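Local coordinates for protein nicking enzyme (Staphylococcus aureus, PDB 4HTE) that probably nicks plasmid DNA at the origin of transfer as a conjugative relaxase, this piece being its all-helical C-terminal domain, at residues 148-162 with 210-222. Sequence-based numbering, arbitrary orientation.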
loop_
_atom_site.group_PDB
_atom_site.type_symbol
_atom_site.label_atom_id
_atom_site.label_comp_id
_atom_site.label_asym_id
_atom_site.label_seq_id
_atom_site.Cartn_x
_atom_site.Cartn_y
_atom_site.Cartn_z
ATOM N N LEU A 148 -0.223 -3.497 2.052
ATOM C CA LEU A 148 1.117 -2.932 1.949
ATOM C C LEU A 148 1.507 -2.170 3.214
ATOM O O LEU A 148 2.631 -2.293 3.699
ATOM C CB LEU A 148 1.211 -2.014 0.729
ATOM C CG LEU A 148 0.952 -2.700 -0.615
ATOM C CD1 LEU A 148 0.842 -1.686 -1.740
ATOM C CD2 LEU A 148 2.051 -3.710 -0.915
ATOM N N ASN A 149 0.574 -1.390 3.747
ATOM C CA ASN A 149 0.839 -0.588 4.935
ATOM C C ASN A 149 1.077 -1.463 6.164
ATOM O O ASN A 149 1.813 -1.083 7.074
ATOM C CB ASN A 149 -0.328 0.367 5.189
ATOM C CG ASN A 149 0.075 1.581 6.004
ATOM O OD1 ASN A 149 0.986 1.520 6.832
ATOM N ND2 ASN A 149 -0.605 2.698 5.769
ATOM N N THR A 150 0.457 -2.637 6.185
ATOM C CA THR A 150 0.574 -3.536 7.325
ATOM C C THR A 150 1.964 -4.161 7.401
ATOM O O THR A 150 2.620 -4.101 8.441
ATOM C CB THR A 150 -0.484 -4.659 7.266
ATOM O OG1 THR A 150 -1.797 -4.093 7.358
ATOM C CG2 THR A 150 -0.289 -5.648 8.410
ATOM N N VAL A 151 2.414 -4.751 6.296
ATOM C CA VAL A 151 3.669 -5.503 6.285
ATOM C C VAL A 151 4.884 -4.578 6.296
ATOM O O VAL A 151 5.903 -4.891 6.912
ATOM C CB VAL A 151 3.761 -6.463 5.068
ATOM C CG1 VAL A 151 2.509 -7.323 4.967
ATOM C CG2 VAL A 151 3.983 -5.692 3.777
ATOM N N LEU A 152 4.775 -3.440 5.615
ATOM C CA LEU A 152 5.862 -2.461 5.580
ATOM C C LEU A 152 6.036 -1.763 6.924
ATOM O O LEU A 152 7.159 -1.476 7.341
ATOM C CB LEU A 152 5.611 -1.416 4.493
ATOM C CG LEU A 152 6.137 -1.754 3.099
ATOM C CD1 LEU A 152 5.922 -3.212 2.758
ATOM C CD2 LEU A 152 5.459 -0.867 2.077
ATOM N N GLY A 153 4.924 -1.483 7.593
ATOM C CA GLY A 153 4.961 -0.809 8.876
ATOM C C GLY A 153 5.177 0.682 8.719
ATOM O O GLY A 153 4.302 1.392 8.218
ATOM N N ASN A 154 6.344 1.160 9.145
ATOM C CA ASN A 154 6.666 2.581 9.062
ATOM C C ASN A 154 7.426 2.933 7.787
ATOM O O ASN A 154 7.864 4.069 7.604
ATOM C CB ASN A 154 7.470 3.020 10.284
ATOM C CG ASN A 154 6.664 2.944 11.567
ATOM O OD1 ASN A 154 5.440 3.090 11.556
ATOM N ND2 ASN A 154 7.347 2.715 12.683
ATOM N N ARG A 155 7.591 1.943 6.917
ATOM C CA ARG A 155 8.109 2.178 5.577
ATOM C C ARG A 155 6.960 2.685 4.710
ATOM O O ARG A 155 5.877 2.101 4.704
ATOM C CB ARG A 155 8.697 0.886 4.997
ATOM C CG ARG A 155 10.119 0.575 5.466
ATOM C CD ARG A 155 10.269 -0.875 5.935
ATOM N NE ARG A 155 11.656 -1.213 6.266
ATOM C CZ ARG A 155 12.034 -2.300 6.938
ATOM N NH1 ARG A 155 11.137 -3.175 7.374
ATOM N NH2 ARG A 155 13.319 -2.510 7.186
ATOM N N ASP A 156 7.150 3.787 4.013
ATOM C CA ASP A 156 6.128 4.312 3.146
ATOM C C ASP A 156 5.993 3.426 1.973
ATOM O O ASP A 156 6.964 3.096 1.365
ATOM C CB ASP A 156 6.511 5.670 2.617
ATOM C CG ASP A 156 6.279 6.771 3.611
ATOM O OD1 ASP A 156 5.753 6.496 4.692
ATOM O OD2 ASP A 156 6.639 7.922 3.322
ATOM N N ILE A 157 4.780 3.031 1.662
ATOM C CA ILE A 157 4.508 2.103 0.567
ATOM C C ILE A 157 5.125 2.541 -0.764
ATOM O O ILE A 157 4.726 3.538 -1.364
ATOM C CB ILE A 157 2.992 1.840 0.412
ATOM C CG1 ILE A 157 2.268 3.150 0.096
ATOM C CG2 ILE A 157 2.425 1.259 1.691
ATOM C CD1 ILE A 157 0.820 2.988 -0.287
ATOM N N SER A 158 6.104 1.759 -1.211
ATOM C CA SER A 158 6.884 2.069 -2.402
ATOM C C SER A 158 7.739 0.866 -2.776
ATOM O O SER A 158 8.184 0.118 -1.905
ATOM C CB SER A 158 7.789 3.269 -2.130
ATOM O OG SER A 158 8.718 3.493 -3.179
ATOM N N LEU A 159 7.966 0.679 -4.072
ATOM C CA LEU A 159 8.856 -0.375 -4.541
ATOM C C LEU A 159 10.171 -0.335 -3.773
ATOM O O LEU A 159 10.670 -1.365 -3.321
ATOM C CB LEU A 159 9.120 -0.227 -6.041
ATOM C CG LEU A 159 10.099 -1.229 -6.656
ATOM C CD1 LEU A 159 9.747 -2.659 -6.268
ATOM C CD2 LEU A 159 10.117 -1.078 -8.169
ATOM N N GLU A 160 10.730 0.859 -3.622
ATOM C CA GLU A 160 11.996 1.016 -2.924
ATOM C C GLU A 160 11.862 0.556 -1.478
ATOM O O GLU A 160 12.800 0.005 -0.903
ATOM C CB GLU A 160 12.452 2.472 -2.973
ATOM C CG GLU A 160 11.515 3.437 -2.271
ATOM C CD GLU A 160 11.942 4.881 -2.449
ATOM O OE1 GLU A 160 13.118 5.112 -2.810
ATOM O OE2 GLU A 160 11.109 5.783 -2.220
ATOM N N SER A 161 10.692 0.782 -0.893
ATOM C CA SER A 161 10.441 0.379 0.485
ATOM C C SER A 161 10.362 -1.137 0.602
ATOM O O SER A 161 10.955 -1.730 1.502
ATOM C CB SER A 161 9.151 1.013 0.997
ATOM O OG SER A 161 9.271 2.423 1.043
ATOM N N ILE A 162 9.624 -1.757 -0.311
ATOM C CA ILE A 162 9.470 -3.206 -0.315
ATOM C C ILE A 162 10.834 -3.872 -0.438
ATOM O O ILE A 162 11.140 -4.820 0.284
ATOM C CB ILE A 162 8.566 -3.666 -1.472
ATOM C CG1 ILE A 162 7.127 -3.201 -1.233
ATOM C CG2 ILE A 162 8.616 -5.183 -1.622
ATOM C CD1 ILE A 162 6.199 -3.476 -2.389
ATOM N N VAL A 210 6.655 -13.035 1.689
ATOM C CA VAL A 210 5.707 -11.989 2.044
ATOM C C VAL A 210 5.914 -10.755 1.177
ATOM O O VAL A 210 4.950 -10.108 0.768
ATOM C CB VAL A 210 5.838 -11.588 3.529
ATOM C CG1 VAL A 210 4.948 -10.395 3.842
ATOM C CG2 VAL A 210 5.489 -12.762 4.436
ATOM N N PHE A 211 7.171 -10.436 0.883
ATOM C CA PHE A 211 7.483 -9.217 0.142
ATOM C C PHE A 211 7.517 -9.441 -1.367
ATOM O O PHE A 211 7.342 -8.498 -2.139
ATOM C CB PHE A 211 8.789 -8.601 0.647
ATOM C CG PHE A 211 8.706 -8.117 2.068
ATOM C CD1 PHE A 211 7.950 -7.001 2.391
ATOM C CD2 PHE A 211 9.366 -8.787 3.083
ATOM C CE1 PHE A 211 7.859 -6.559 3.698
ATOM C CE2 PHE A 211 9.280 -8.350 4.392
ATOM C CZ PHE A 211 8.525 -7.236 4.699
ATOM N N ARG A 212 7.733 -10.681 -1.792
ATOM C CA ARG A 212 7.554 -11.017 -3.195
ATOM C C ARG A 212 6.092 -10.783 -3.540
ATOM O O ARG A 212 5.761 -10.314 -4.630
ATOM C CB ARG A 212 7.933 -12.471 -3.466
ATOM C CG ARG A 212 9.424 -12.724 -3.467
ATOM C CD ARG A 212 9.751 -14.104 -4.006
ATOM N NE ARG A 212 9.379 -15.175 -3.085
ATOM C CZ ARG A 212 10.060 -15.496 -1.987
ATOM N NH1 ARG A 212 11.148 -14.821 -1.645
ATOM N NH2 ARG A 212 9.645 -16.491 -1.217
ATOM N N ASN A 213 5.221 -11.107 -2.589
ATOM C CA ASN A 213 3.789 -10.926 -2.756
ATOM C C ASN A 213 3.448 -9.444 -2.783
ATOM O O ASN A 213 2.735 -8.973 -3.669
ATOM C CB ASN A 213 3.040 -11.614 -1.613
ATOM C CG ASN A 213 1.544 -11.679 -1.849
ATOM O OD1 ASN A 213 1.081 -11.649 -2.989
ATOM N ND2 ASN A 213 0.780 -11.773 -0.767
ATOM N N ALA A 214 3.968 -8.713 -1.802
ATOM C CA ALA A 214 3.759 -7.273 -1.724
ATOM C C ALA A 214 4.091 -6.612 -3.058
ATOM O O ALA A 214 3.391 -5.704 -3.503
ATOM C CB ALA A 214 4.610 -6.678 -0.610
ATOM N N GLU A 215 5.162 -7.074 -3.695
ATOM C CA GLU A 215 5.591 -6.499 -4.962
ATOM C C GLU A 215 4.512 -6.690 -6.022
ATOM O O GLU A 215 4.278 -5.809 -6.846
ATOM C CB GLU A 215 6.917 -7.120 -5.409
ATOM C CG GLU A 215 7.550 -6.436 -6.611
ATOM C CD GLU A 215 9.025 -6.768 -6.767
ATOM O OE1 GLU A 215 9.613 -7.358 -5.834
ATOM O OE2 GLU A 215 9.601 -6.438 -7.825
ATOM N N ASN A 216 3.849 -7.842 -5.993
ATOM C CA ASN A 216 2.754 -8.109 -6.919
ATOM C C ASN A 216 1.543 -7.237 -6.619
ATOM O O ASN A 216 0.943 -6.659 -7.523
ATOM C CB ASN A 216 2.352 -9.581 -6.871
ATOM C CG ASN A 216 3.041 -10.408 -7.935
ATOM O OD1 ASN A 216 4.043 -9.987 -8.514
ATOM N ND2 ASN A 216 2.504 -11.592 -8.199
ATOM N N ILE A 217 1.182 -7.152 -5.343
ATOM C CA ILE A 217 0.087 -6.293 -4.916
ATOM C C ILE A 217 0.310 -4.874 -5.425
ATOM O O ILE A 217 -0.558 -4.293 -6.074
ATOM C CB ILE A 217 -0.035 -6.256 -3.382
ATOM C CG1 ILE A 217 -0.523 -7.608 -2.854
ATOM C CG2 ILE A 217 -0.981 -5.146 -2.954
ATOM C CD1 ILE A 217 -0.671 -7.663 -1.352
ATOM N N LEU A 218 1.484 -4.329 -5.124
ATOM C CA LEU A 218 1.845 -2.978 -5.537
ATOM C C LEU A 218 1.559 -2.764 -7.018
ATOM O O LEU A 218 0.894 -1.799 -7.398
ATOM C CB LEU A 218 3.329 -2.721 -5.265
ATOM C CG LEU A 218 3.762 -1.256 -5.330
ATOM C CD1 LEU A 218 3.304 -0.524 -4.077
ATOM C CD2 LEU A 218 5.265 -1.131 -5.517
ATOM N N GLU A 219 2.072 -3.667 -7.850
ATOM C CA GLU A 219 1.898 -3.572 -9.295
ATOM C C GLU A 219 0.424 -3.431 -9.663
ATOM O O GLU A 219 0.063 -2.606 -10.500
ATOM C CB GLU A 219 2.503 -4.796 -9.986
ATOM C CG GLU A 219 2.301 -4.821 -11.493
ATOM C CD GLU A 219 3.566 -5.184 -12.250
ATOM O OE1 GLU A 219 4.379 -5.971 -11.719
ATOM O OE2 GLU A 219 3.750 -4.679 -13.377
ATOM N N ASP A 220 -0.425 -4.236 -9.032
ATOM C CA ASP A 220 -1.863 -4.146 -9.249
ATOM C C ASP A 220 -2.383 -2.805 -8.738
ATOM O O ASP A 220 -3.140 -2.115 -9.418
ATOM C CB ASP A 220 -2.584 -5.290 -8.532
ATOM C CG ASP A 220 -2.186 -6.656 -9.060
ATOM O OD1 ASP A 220 -1.848 -6.757 -10.258
ATOM O OD2 ASP A 220 -2.215 -7.630 -8.277
ATOM N N TYR A 221 -1.957 -2.445 -7.532
ATOM C CA TYR A 221 -2.373 -1.205 -6.888
ATOM C C TYR A 221 -1.996 0.012 -7.725
ATOM O O TYR A 221 -2.700 1.020 -7.718
ATOM C CB TYR A 221 -1.732 -1.115 -5.504
ATOM C CG TYR A 221 -1.928 0.203 -4.786
ATOM C CD1 TYR A 221 -3.167 0.566 -4.278
ATOM C CD2 TYR A 221 -0.862 1.071 -4.594
ATOM C CE1 TYR A 221 -3.341 1.768 -3.613
ATOM C CE2 TYR A 221 -1.024 2.270 -3.932
ATOM C CZ TYR A 221 -2.264 2.615 -3.442
ATOM O OH TYR A 221 -2.421 3.813 -2.783
ATOM N N TYR A 222 -0.881 -0.083 -8.441
ATOM C CA TYR A 222 -0.479 0.979 -9.353
ATOM C C TYR A 222 -1.347 0.920 -10.603
ATOM O O TYR A 222 -1.961 1.913 -10.992
ATOM C CB TYR A 222 0.998 0.845 -9.736
ATOM C CG TYR A 222 1.981 1.309 -8.674
ATOM C CD1 TYR A 222 1.549 1.721 -7.418
ATOM C CD2 TYR A 222 3.345 1.348 -8.939
ATOM C CE1 TYR A 222 2.452 2.146 -6.453
ATOM C CE2 TYR A 222 4.253 1.773 -7.984
ATOM C CZ TYR A 222 3.801 2.169 -6.743
ATOM O OH TYR A 222 4.707 2.593 -5.796
#
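A helical-bundle core with knobs-into-holes packing forms where the end of helix 130-152, the linking loop and the start of helix 159-179 meet helix 198-227, in the all-helical C-terminal domain of this relaxase. The short axes of 148-152 and 210-222 run nearly antiparallel, at 151°, and Leu-148 and Ile-162, from the helices flanking the loop, are the knobs. Leu-148 enters a hole made by Ala-214, Ile-217, Leu-218 and Tyr-221. Its two methyls divide the work: Leu-148 CD1 lies 3.6 Å from Leu-218 CD1, the side chains crossing at about a right angle, whereas Leu-148 CD2 rests 3.5 Å from Ala-214 O. Ile-162 fills the next hole, bounded by Phe-211, Ala-214, Glu-215 and Leu-218. With CG1 anti to the carbonyl carbon (chi1 -68°) and the chain extended beyond it, CD1 reaches Ala-214, and the other branch, CG2, meets the Phe-211 backbone. Ala-214 CB is shared by both knobs, with Leu-148 CD2 at 3.9 Å and Ile-162 CD1 at 4.0 Å.

Toward the start of 210-222, Phe-211 inserts between the two earlier helices, and its side chain also touches Ala-165 and Phe-169 of helix 159-179. Val-151 CG2 approaches the ring obliquely, while Leu-152 CD1 arrives at its edge, in the ring plane, 4.0 Å from Phe-211 CE1.

The loop packs against the other end. Ile-157 CD1 touches Tyr-221 CE2 at 4.1 Å, and the hydroxyl of that tyrosine is hydrogen-bonded to Gln-145. Ser-158 N-caps helix 159-179 through a weak bond from Glu-160 N; Gln-249 binds both Ser-158 OG and Leu-159 N, bringing a fourth helix, 245-269, to this corner. Beside the cap, Leu-218 CD2 lies against the first turn, 3.6 Å from Leu-159 N.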